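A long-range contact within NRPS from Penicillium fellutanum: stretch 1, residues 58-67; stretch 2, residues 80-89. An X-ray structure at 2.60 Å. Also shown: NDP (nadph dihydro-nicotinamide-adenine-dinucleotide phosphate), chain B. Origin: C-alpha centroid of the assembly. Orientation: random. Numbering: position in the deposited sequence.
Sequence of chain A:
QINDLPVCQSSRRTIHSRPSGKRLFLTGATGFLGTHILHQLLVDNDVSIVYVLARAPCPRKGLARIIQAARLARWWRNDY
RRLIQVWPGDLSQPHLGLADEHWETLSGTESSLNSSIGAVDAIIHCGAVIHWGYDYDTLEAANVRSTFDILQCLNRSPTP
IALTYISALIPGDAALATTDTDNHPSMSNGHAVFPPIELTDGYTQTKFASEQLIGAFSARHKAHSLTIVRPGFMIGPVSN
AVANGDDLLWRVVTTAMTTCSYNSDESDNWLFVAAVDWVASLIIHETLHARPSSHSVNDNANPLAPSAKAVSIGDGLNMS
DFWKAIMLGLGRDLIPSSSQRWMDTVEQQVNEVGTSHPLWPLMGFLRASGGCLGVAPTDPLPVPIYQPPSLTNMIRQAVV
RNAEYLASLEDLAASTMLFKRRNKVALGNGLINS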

ATOM      1  N   CYS A  58     -18.464 -32.717   6.554  1.00144.24           N
ATOM      2  CA  CYS A  58     -18.970 -32.362   7.876  1.00145.71           C
ATOM      3  C   CYS A  58     -18.927 -30.843   8.065  1.00141.98           C
ATOM      4  O   CYS A  58     -17.924 -30.209   7.715  1.00136.70           O
ATOM      5  N   PRO A  59     -19.994 -30.222   8.586  1.00140.15           N
ATOM      6  CA  PRO A  59     -20.003 -28.747   8.662  1.00138.41           C
ATOM      7  C   PRO A  59     -19.025 -28.178   9.678  1.00140.06           C
ATOM      8  O   PRO A  59     -18.445 -27.111   9.431  1.00138.88           O
ATOM      9  N   ARG A  60     -18.826 -28.849  10.821  1.00145.84           N
ATOM     10  CA  ARG A  60     -17.850 -28.360  11.794  1.00155.11           C
ATOM     11  C   ARG A  60     -16.425 -28.589  11.305  1.00149.51           C
ATOM     12  O   ARG A  60     -15.535 -27.770  11.565  1.00149.95           O
ATOM     13  N   LYS A  61     -16.180 -29.709  10.615  1.00149.45           N
ATOM     14  CA  LYS A  61     -14.880 -29.905   9.973  1.00143.91           C
ATOM     15  C   LYS A  61     -14.559 -28.741   9.049  1.00134.57           C
ATOM     16  O   LYS A  61     -13.424 -28.245   9.023  1.00132.60           O
ATOM     17  N   GLY A  62     -15.557 -28.274   8.300  1.00128.87           N
ATOM     18  CA  GLY A  62     -15.360 -27.092   7.482  1.00121.90           C
ATOM     19  C   GLY A  62     -14.970 -25.876   8.302  1.00114.57           C
ATOM     20  O   GLY A  62     -14.040 -25.150   7.948  1.00112.99           O
ATOM     21  N   LEU A  63     -15.695 -25.621   9.399  1.00112.17           N
ATOM     22  CA  LEU A  63     -15.325 -24.512  10.273  1.00107.69           C
ATOM     23  C   LEU A  63     -13.913 -24.679  10.795  1.00106.27           C
ATOM     24  O   LEU A  63     -13.115 -23.741  10.751  1.00103.43           O
ATOM     25  N   ALA A  64     -13.572 -25.887  11.237  1.00108.87           N
ATOM     26  CA  ALA A  64     -12.232 -26.132  11.755  1.00108.19           C
ATOM     27  C   ALA A  64     -11.157 -25.774  10.731  1.00106.56           C
ATOM     28  O   ALA A  64     -10.146 -25.147  11.073  1.00105.42           O
ATOM     29  N   ARG A  65     -11.372 -26.148   9.464  1.00107.03           N
ATOM     30  CA  ARG A  65     -10.391 -25.866   8.422  1.00108.33           C
ATOM     31  C   ARG A  65     -10.294 -24.380   8.104  1.00 99.55           C
ATOM     32  O   ARG A  65      -9.256 -23.919   7.612  1.00 95.78           O
ATOM     33  N   ILE A  66     -11.366 -23.622   8.332  1.00 98.06           N
ATOM     34  CA  ILE A  66     -11.305 -22.186   8.090  1.00 98.48           C
ATOM     35  C   ILE A  66     -10.872 -21.415   9.331  1.00 91.03           C
ATOM     36  O   ILE A  66     -10.408 -20.272   9.205  1.00 83.90           O
ATOM     37  N   ILE A  67     -10.963 -22.022  10.515  1.00 93.51           N
ATOM     38  CA  ILE A  67     -10.222 -21.483  11.644  1.00 97.71           C
ATOM     39  C   ILE A  67      -8.723 -21.633  11.399  1.00102.65           C
ATOM     40  O   ILE A  67      -7.952 -20.688  11.592  1.00 98.41           O
ATOM     41  N   TYR A  80     -15.498 -14.146  16.123  1.00107.91           N
ATOM     42  CA  TYR A  80     -15.937 -14.147  14.744  1.00105.48           C
ATOM     43  C   TYR A  80     -16.768 -15.365  14.382  1.00103.51           C
ATOM     44  O   TYR A  80     -17.269 -15.428  13.256  1.00101.02           O
ATOM     45  N   ARG A  81     -16.906 -16.341  15.282  1.00105.50           N
ATOM     46  CA  ARG A  81     -17.795 -17.454  14.987  1.00108.17           C
ATOM     47  C   ARG A  81     -19.221 -16.973  14.743  1.00108.75           C
ATOM     48  O   ARG A  81     -19.919 -17.523  13.884  1.00107.80           O
ATOM     49  N   ARG A  82     -19.666 -15.933  15.463  1.00107.80           N
ATOM     50  CA  ARG A  82     -21.084 -15.573  15.446  1.00111.88           C
ATOM     51  C   ARG A  82     -21.531 -14.932  14.136  1.00104.72           C
ATOM     52  O   ARG A  82     -22.729 -14.672  13.974  1.00 98.92           O
ATOM     53  N   LEU A  83     -20.606 -14.666  13.213  1.00104.33           N
ATOM     54  CA  LEU A  83     -20.913 -14.072  11.917  1.00107.38           C
ATOM     55  C   LEU A  83     -20.796 -15.058  10.765  1.00106.75           C
ATOM     56  O   LEU A  83     -21.061 -14.695   9.611  1.00 99.79           O
ATOM     57  N   ILE A  84     -20.417 -16.293  11.039  1.00118.90           N
ATOM     58  CA  ILE A  84     -19.998 -17.222  10.004  1.00123.62           C
ATOM     59  C   ILE A  84     -20.947 -18.418   9.977  1.00123.45           C
ATOM     60  O   ILE A  84     -21.346 -18.940  11.026  1.00124.51           O
ATOM     61  N   GLN A  85     -21.360 -18.807   8.775  1.00124.50           N
ATOM     62  CA  GLN A  85     -22.101 -20.047   8.582  1.00123.93           C
ATOM     63  C   GLN A  85     -21.427 -20.841   7.478  1.00113.99           C
ATOM     64  O   GLN A  85     -21.115 -20.299   6.411  1.00110.73           O
ATOM     65  N   VAL A  86     -21.201 -22.114   7.734  1.00109.69           N
ATOM     66  CA  VAL A  86     -20.443 -22.954   6.827  1.00110.62           C
ATOM     67  C   VAL A  86     -21.422 -23.808   6.028  1.00113.14           C
ATOM     68  O   VAL A  86     -22.329 -24.430   6.597  1.00112.55           O
ATOM     69  N   TRP A  87     -21.255 -23.821   4.712  1.00112.66           N
ATOM     70  CA  TRP A  87     -22.052 -24.680   3.842  1.00112.92           C
ATOM     71  C   TRP A  87     -21.178 -25.756   3.234  1.00111.81           C
ATOM     72  O   TRP A  87     -20.336 -25.444   2.355  1.00104.47           O
ATOM     73  N   PRO A  88     -21.338 -27.008   3.612  1.00120.13           N
ATOM     74  CA  PRO A  88     -20.614 -28.096   2.948  1.00122.69           C
ATOM     75  C   PRO A  88     -20.891 -28.109   1.448  1.00119.77           C
ATOM     76  O   PRO A  88     -22.026 -27.920   1.007  1.00118.59           O
ATOM     77  N   GLY A  89     -19.842 -28.339   0.674  1.00120.55           N
ATOM     78  CA  GLY A  89     -19.984 -28.292  -0.763  1.00123.71           C
ATOM     79  C   GLY A  89     -18.708 -28.696  -1.463  1.00120.25           C
ATOM     80  O   GLY A  89     -17.754 -29.167  -0.841  1.00119.93           O
TER

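The helix of residues 59-67 packs against the strand of residues 84-88 mainly through side chains, with Val 86 also resting on the helix backbone; no hydrogen bond crosses between the stretches, and the two stretches together bury 419 Å². The two axes approach to 7.7 Å, with 119° between their N-to-C directions. Along the strand the side chains alternate: Ile 84, Val 86 and Pro 88 point their CA-to-CB bonds toward the helix, whereas those of Gln 85 and Trp 87 point away.

Val 86 is the centre of the contact and has the largest covered area, 77 Å². Its t rotamer (chi1 178°) spreads the two methyl groups over different parts of the helix. Val 86 CG1 lies 3.7 Å from Pro 59 O and 4.2 Å from Gly 62 CA, while Val 86 CG2 lies 4.1 Å from Leu 63 CB and 3.7 Å from Ile 66 CD1. The absence of a side chain at Gly 62 makes room for this arrangement, since an ideally placed CB there would point toward the strand and come within 2.9 Å of Val 86 CG1, a clash. Pro 59 O is also the acceptor of the helical hydrogen bond from Leu 63 N (3.1 Å), so the methyl group packs against a carbonyl already engaged in the backbone.

Ile 66, one turn beyond Gly 62, points toward the strand. With chi1 at 57° (p) and chi2 at -179° (t), its CG1 arm is extended, and the terminal Ile 66 CD1 reaches both Val 86 and Ile 84, lying 3.6 Å from Ile 84 CD1. Ile 84 answers with t at both chi angles (-168° and 164°), which carries its own CD1 out to this meeting point. Leu 63 CD1 lies near both branches of Ile 84, 4.3 Å from Ile 84 CG2 and 4.4 Å from Ile 84 CD1. Leu 63 starts sideways from the helix, but its t, p conformation (174° and 65°) brings the end of the side chain nearer: CD1 faces Ile 84, and Leu 63 CD2 approaches Arg 81 NE at 4.3 Å, near the plane of the guanidinium at its edge.

At the start of the helix, Pro 59 meets Pro 88. Their CA atoms are 5.8 Å apart, and the rings, both C-gamma exo, touch with Pro 59 CG to Pro 88 CG at 3.8 Å.

Near the 3-10 segment the contact is more polar. Arg 60 leaves the helix pointing away from the other stretch, yet its t, p, t conformation brings its end back, and Arg 81 extends as m, t, t from the 3-10 segment. The two guanidinium groups consequently lie close, with Arg 60 NH2 4.0 Å from Arg 81 NE. These are like charges, and this proximity supplies no pairing.

Arg 65 lies out of reach of the strand and serves the cofactor instead. Its m, t, p conformation, with chi4 at 96°, places Arg 65 NE 3.3 Å and Arg 65 NH2 2.7 Å from NDP O1X, both weak hydrogen bonds to a phosphate oxygen of NADPH.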

ATOM      1  CB  CYS A  58     -18.136 -33.072   8.942  1.00147.95           C
ATOM      2  SG  CYS A  58     -18.587 -32.731  10.651  1.00152.22           S
ATOM      3  CB  PRO A  59     -21.461 -28.424   9.033  1.00139.84           C
ATOM      4  CG  PRO A  59     -22.238 -29.633   8.628  1.00144.01           C
ATOM      5  CD  PRO A  59     -21.319 -30.794   8.870  1.00142.91           C
ATOM      6  CB  ARG A  60     -18.047 -29.032  13.156  1.00172.91           C
ATOM      7  CG  ARG A  60     -17.066 -28.539  14.240  1.00181.35           C
ATOM      8  CD  ARG A  60     -17.422 -27.174  14.838  1.00182.84           C
ATOM      9  NE  ARG A  60     -16.396 -26.721  15.783  1.00183.79           N
ATOM     10  CZ  ARG A  60     -16.439 -25.578  16.469  1.00185.57           C
ATOM     11  NH1 ARG A  60     -17.486 -24.773  16.367  1.00186.05           N
ATOM     12  NH2 ARG A  60     -15.446 -25.259  17.290  1.00186.45           N
ATOM     13  CB  LYS A  61     -14.838 -31.226   9.190  1.00148.50           C
ATOM     14  CG  LYS A  61     -14.760 -32.489  10.053  1.00152.41           C
ATOM     15  CD  LYS A  61     -14.646 -33.754   9.205  1.00155.41           C
ATOM     16  CE  LYS A  61     -14.613 -35.000  10.076  1.00161.09           C
ATOM     17  NZ  LYS A  61     -14.586 -36.245   9.255  1.00166.50           N
ATOM     18  CB  LEU A  63     -16.292 -24.387  11.444  1.00109.55           C
ATOM     19  CG  LEU A  63     -15.785 -23.316  12.415  1.00109.09           C
ATOM     20  CD1 LEU A  63     -15.788 -21.931  11.774  1.00101.75           C
ATOM     21  CD2 LEU A  63     -16.544 -23.333  13.732  1.00115.78           C
ATOM     22  CB  ALA A  64     -12.116 -27.591  12.171  1.00109.46           C
ATOM     23  CB  ARG A  65     -10.725 -26.636   7.146  1.00119.90           C
ATOM     24  CG  ARG A  65     -10.498 -28.134   7.194  1.00134.80           C
ATOM     25  CD  ARG A  65     -10.905 -28.709   5.851  1.00148.26           C
ATOM     26  NE  ARG A  65     -10.075 -28.169   4.774  1.00156.59           N
ATOM     27  CZ  ARG A  65      -8.999 -28.769   4.275  1.00168.65           C
ATOM     28  NH1 ARG A  65      -8.632 -29.966   4.726  1.00175.73           N
ATOM     29  NH2 ARG A  65      -8.310 -28.191   3.300  1.00167.23           N
ATOM     30  CB  ILE A  66     -12.639 -21.654   7.527  1.00105.71           C
ATOM     31  CG1 ILE A  66     -13.796 -21.977   8.459  1.00117.50           C
ATOM     32  CG2 ILE A  66     -12.893 -22.200   6.130  1.00110.59           C
ATOM     33  CD1 ILE A  66     -15.108 -21.514   7.953  1.00119.06           C
ATOM     34  CB  ILE A  67     -10.640 -22.161  12.961  1.00 98.52           C
ATOM     35  CG1 ILE A  67     -12.146 -22.204  13.093  1.00 99.50           C
ATOM     36  CG2 ILE A  67     -10.155 -21.347  14.144  1.00 98.32           C
ATOM     37  CD1 ILE A  67     -12.749 -20.911  12.962  1.00 98.29           C
ATOM     38  CB  TYR A  80     -14.736 -14.061  13.796  1.00106.81           C
ATOM     39  CG  TYR A  80     -14.051 -12.709  13.728  1.00109.53           C
ATOM     40  CD1 TYR A  80     -14.715 -11.605  13.206  1.00110.86           C
ATOM     41  CD2 TYR A  80     -12.715 -12.555  14.084  1.00107.36           C
ATOM     42  CE1 TYR A  80     -14.099 -10.370  13.108  1.00108.36           C
ATOM     43  CE2 TYR A  80     -12.082 -11.321  13.975  1.00104.84           C
ATOM     44  CZ  TYR A  80     -12.785 -10.238  13.487  1.00106.44           C
ATOM     45  OH  TYR A  80     -12.194  -9.008  13.358  1.00105.42           O
ATOM     46  CB  ARG A  81     -17.774 -18.484  16.119  1.00114.49           C
ATOM     47  CG  ARG A  81     -16.490 -19.292  16.233  1.00117.90           C
ATOM     48  CD  ARG A  81     -16.637 -20.435  17.256  1.00126.51           C
ATOM     49  NE  ARG A  81     -15.438 -21.277  17.337  1.00132.47           N
ATOM     50  CZ  ARG A  81     -14.484 -21.147  18.256  1.00132.96           C
ATOM     51  NH1 ARG A  81     -14.594 -20.225  19.204  1.00132.78           N
ATOM     52  NH2 ARG A  81     -13.429 -21.951  18.239  1.00134.18           N
ATOM     53  CB  ARG A  82     -21.417 -14.625  16.597  1.00117.87           C
ATOM     54  CG  ARG A  82     -20.851 -13.227  16.426  1.00120.17           C
ATOM     55  CD  ARG A  82     -21.260 -12.367  17.594  1.00124.58           C
ATOM     56  NE  ARG A  82     -20.562 -12.753  18.808  1.00128.99           N
ATOM     57  CZ  ARG A  82     -20.997 -12.478  20.028  1.00136.46           C
ATOM     58  NH1 ARG A  82     -22.155 -11.864  20.194  1.00143.00           N
ATOM     59  NH2 ARG A  82     -20.300 -12.857  21.085  1.00138.85           N
ATOM     60  CB  LEU A  83     -19.985 -12.875  11.645  1.00108.28           C
ATOM     61  CG  LEU A  83     -20.415 -11.454  11.989  1.00110.09           C
ATOM     62  CD1 LEU A  83     -21.550 -11.093  11.082  1.00112.93           C
ATOM     63  CD2 LEU A  83     -20.825 -11.297  13.445  1.00112.53           C
ATOM     64  CB  ILE A  84     -18.532 -17.638  10.246  1.00126.75           C
ATOM     65  CG1 ILE A  84     -17.946 -18.366   9.048  1.00130.29           C
ATOM     66  CG2 ILE A  84     -18.396 -18.483  11.494  1.00129.87           C
ATOM     67  CD1 ILE A  84     -16.432 -18.412   9.129  1.00135.42           C
ATOM     68  CB  GLN A  85     -23.575 -19.801   8.256  1.00131.78           C
ATOM     69  CG  GLN A  85     -24.349 -19.276   9.442  1.00138.59           C
ATOM     70  CD  GLN A  85     -25.841 -19.200   9.182  1.00146.95           C
ATOM     71  OE1 GLN A  85     -26.319 -19.531   8.092  1.00151.08           O
ATOM     72  NE2 GLN A  85     -26.586 -18.755  10.187  1.00152.07           N
ATOM     73  CB  VAL A  86     -19.437 -23.814   7.606  1.00114.65           C
ATOM     74  CG1 VAL A  86     -18.694 -24.725   6.679  1.00114.88           C
ATOM     75  CG2 VAL A  86     -18.471 -22.919   8.349  1.00110.37           C
ATOM     76  CB  TRP A  87     -22.731 -23.888   2.729  1.00113.26           C
ATOM     77  CG  TRP A  87     -23.840 -22.983   3.139  1.00101.51           C
ATOM     78  CD1 TRP A  87     -24.433 -22.886   4.363  1.00106.37           C
ATOM     79  CD2 TRP A  87     -24.479 -22.033   2.303  1.00101.88           C
ATOM     80  NE1 TRP A  87     -25.415 -21.924   4.336  1.00103.80           N
ATOM     81  CE2 TRP A  87     -25.455 -21.384   3.077  1.00103.33           C
ATOM     82  CE3 TRP A  87     -24.323 -21.671   0.968  1.00101.45           C
ATOM     83  CZ2 TRP A  87     -26.261 -20.396   2.558  1.00104.37           C
ATOM     84  CZ3 TRP A  87     -25.128 -20.687   0.457  1.00102.42           C
ATOM     85  CH2 TRP A  87     -26.085 -20.063   1.245  1.00103.89           C
ATOM     86  CB  PRO A  88     -21.150 -29.352   3.635  1.00131.87           C
ATOM     87  CG  PRO A  88     -21.678 -28.863   4.961  1.00133.17           C
ATOM     88  CD  PRO A  88     -22.220 -27.499   4.689  1.00126.09           C
TER
HETATM   89  PA  NDP B2501      -5.200 -23.693  -2.498  1.00169.33           P
HETATM   90  O1A NDP B2501      -4.778 -24.146  -3.866  1.00169.39           O
HETATM   91  O2A NDP B2501      -5.452 -24.721  -1.427  1.00169.53           O
HETATM   92  O5B NDP B2501      -6.473 -22.589  -2.529  1.00164.84           O
HETATM   93  C5B NDP B2501      -7.434 -23.053  -3.412  1.00164.22           C
HETATM   94  C4B NDP B2501      -8.811 -22.962  -2.751  1.00160.51           C
HETATM   95  O4B NDP B2501      -9.749 -23.708  -3.574  1.00162.61           O
HETATM   96  C3B NDP B2501      -8.774 -23.543  -1.347  1.00156.95           C
HETATM   97  O3B NDP B2501      -9.634 -22.809  -0.541  1.00155.14           O
HETATM   98  C2B NDP B2501      -9.381 -24.984  -1.499  1.00157.46           C
HETATM   99  O2B NDP B2501     -10.065 -25.434  -0.412  1.00151.21           O
HETATM  100  C1B NDP B2501     -10.366 -24.707  -2.736  1.00162.49           C
HETATM  101  N9A NDP B2501     -10.632 -25.947  -3.552  1.00167.48           N
HETATM  102  C8A NDP B2501      -9.730 -26.718  -4.321  1.00169.45           C
HETATM  103  N7A NDP B2501     -10.318 -27.779  -4.931  1.00173.14           N
HETATM  104  C5A NDP B2501     -11.671 -27.690  -4.534  1.00174.02           C
HETATM  105  C6A NDP B2501     -12.802 -28.485  -4.819  1.00177.47           C
HETATM  106  N6A NDP B2501     -12.706 -29.597  -5.629  1.00182.01           N
HETATM  107  N1A NDP B2501     -14.031 -28.187  -4.299  1.00176.86           N
HETATM  108  C2A NDP B2501     -14.068 -27.078  -3.496  1.00172.90           C
HETATM  109  N3A NDP B2501     -13.105 -26.228  -3.139  1.00169.93           N
HETATM  110  C4A NDP B2501     -11.880 -26.558  -3.679  1.00170.03           C
HETATM  111  O3  NDP B2501      -3.920 -22.759  -1.935  1.00170.10           O
HETATM  112  PN  NDP B2501      -3.288 -21.856  -3.118  1.00173.67           P
HETATM  113  O1N NDP B2501      -2.341 -20.880  -2.538  1.00170.84           O
HETATM  114  O2N NDP B2501      -2.896 -22.702  -4.311  1.00176.39           O
HETATM  115  O5D NDP B2501      -4.546 -20.737  -3.886  1.00174.22           O
HETATM  116  C5D NDP B2501      -5.187 -19.857  -2.957  1.00173.83           C
HETATM  117  C4D NDP B2501      -5.438 -18.395  -3.574  1.00172.63           C
HETATM  118  O4D NDP B2501      -4.195 -17.732  -3.845  1.00171.50           O
HETATM  119  C3D NDP B2501      -6.211 -18.444  -4.925  1.00174.41           C
HETATM  120  O3D NDP B2501      -7.417 -17.717  -4.791  1.00173.59           O
HETATM  121  C2D NDP B2501      -5.301 -17.780  -5.996  1.00173.44           C
HETATM  122  O2D NDP B2501      -5.948 -16.754  -6.729  1.00173.46           O
HETATM  123  C1D NDP B2501      -4.230 -17.116  -5.172  1.00169.84           C
HETATM  124  N1N NDP B2501      -2.793 -17.299  -5.696  1.00166.06           N
HETATM  125  C2N NDP B2501      -1.835 -17.251  -4.729  1.00160.28           C
HETATM  126  C3N NDP B2501      -0.531 -17.428  -4.988  1.00156.49           C
HETATM  127  C7N NDP B2501       0.260 -17.241  -3.794  1.00147.64           C
HETATM  128  O7N NDP B2501      -0.020 -17.645  -2.670  1.00148.00           O
HETATM  129  N7N NDP B2501       1.332 -16.427  -3.967  1.00137.36           N
HETATM  130  C4N NDP B2501       0.015 -17.736  -6.391  1.00161.20           C
HETATM  131  C5N NDP B2501      -1.066 -17.621  -7.428  1.00164.96           C
HETATM  132  C6N NDP B2501      -2.374 -17.417  -7.089  1.00166.40           C
HETATM  133  P2B NDP B2501      -9.123 -26.672   0.633  1.00145.88           P
HETATM  134  O1X NDP B2501     -10.084 -26.799   1.775  1.00143.47           O
HETATM  135  O2X NDP B2501      -8.979 -27.880  -0.298  1.00149.17           O
HETATM  136  O3X NDP B2501      -7.904 -25.833   0.853  1.00141.66           O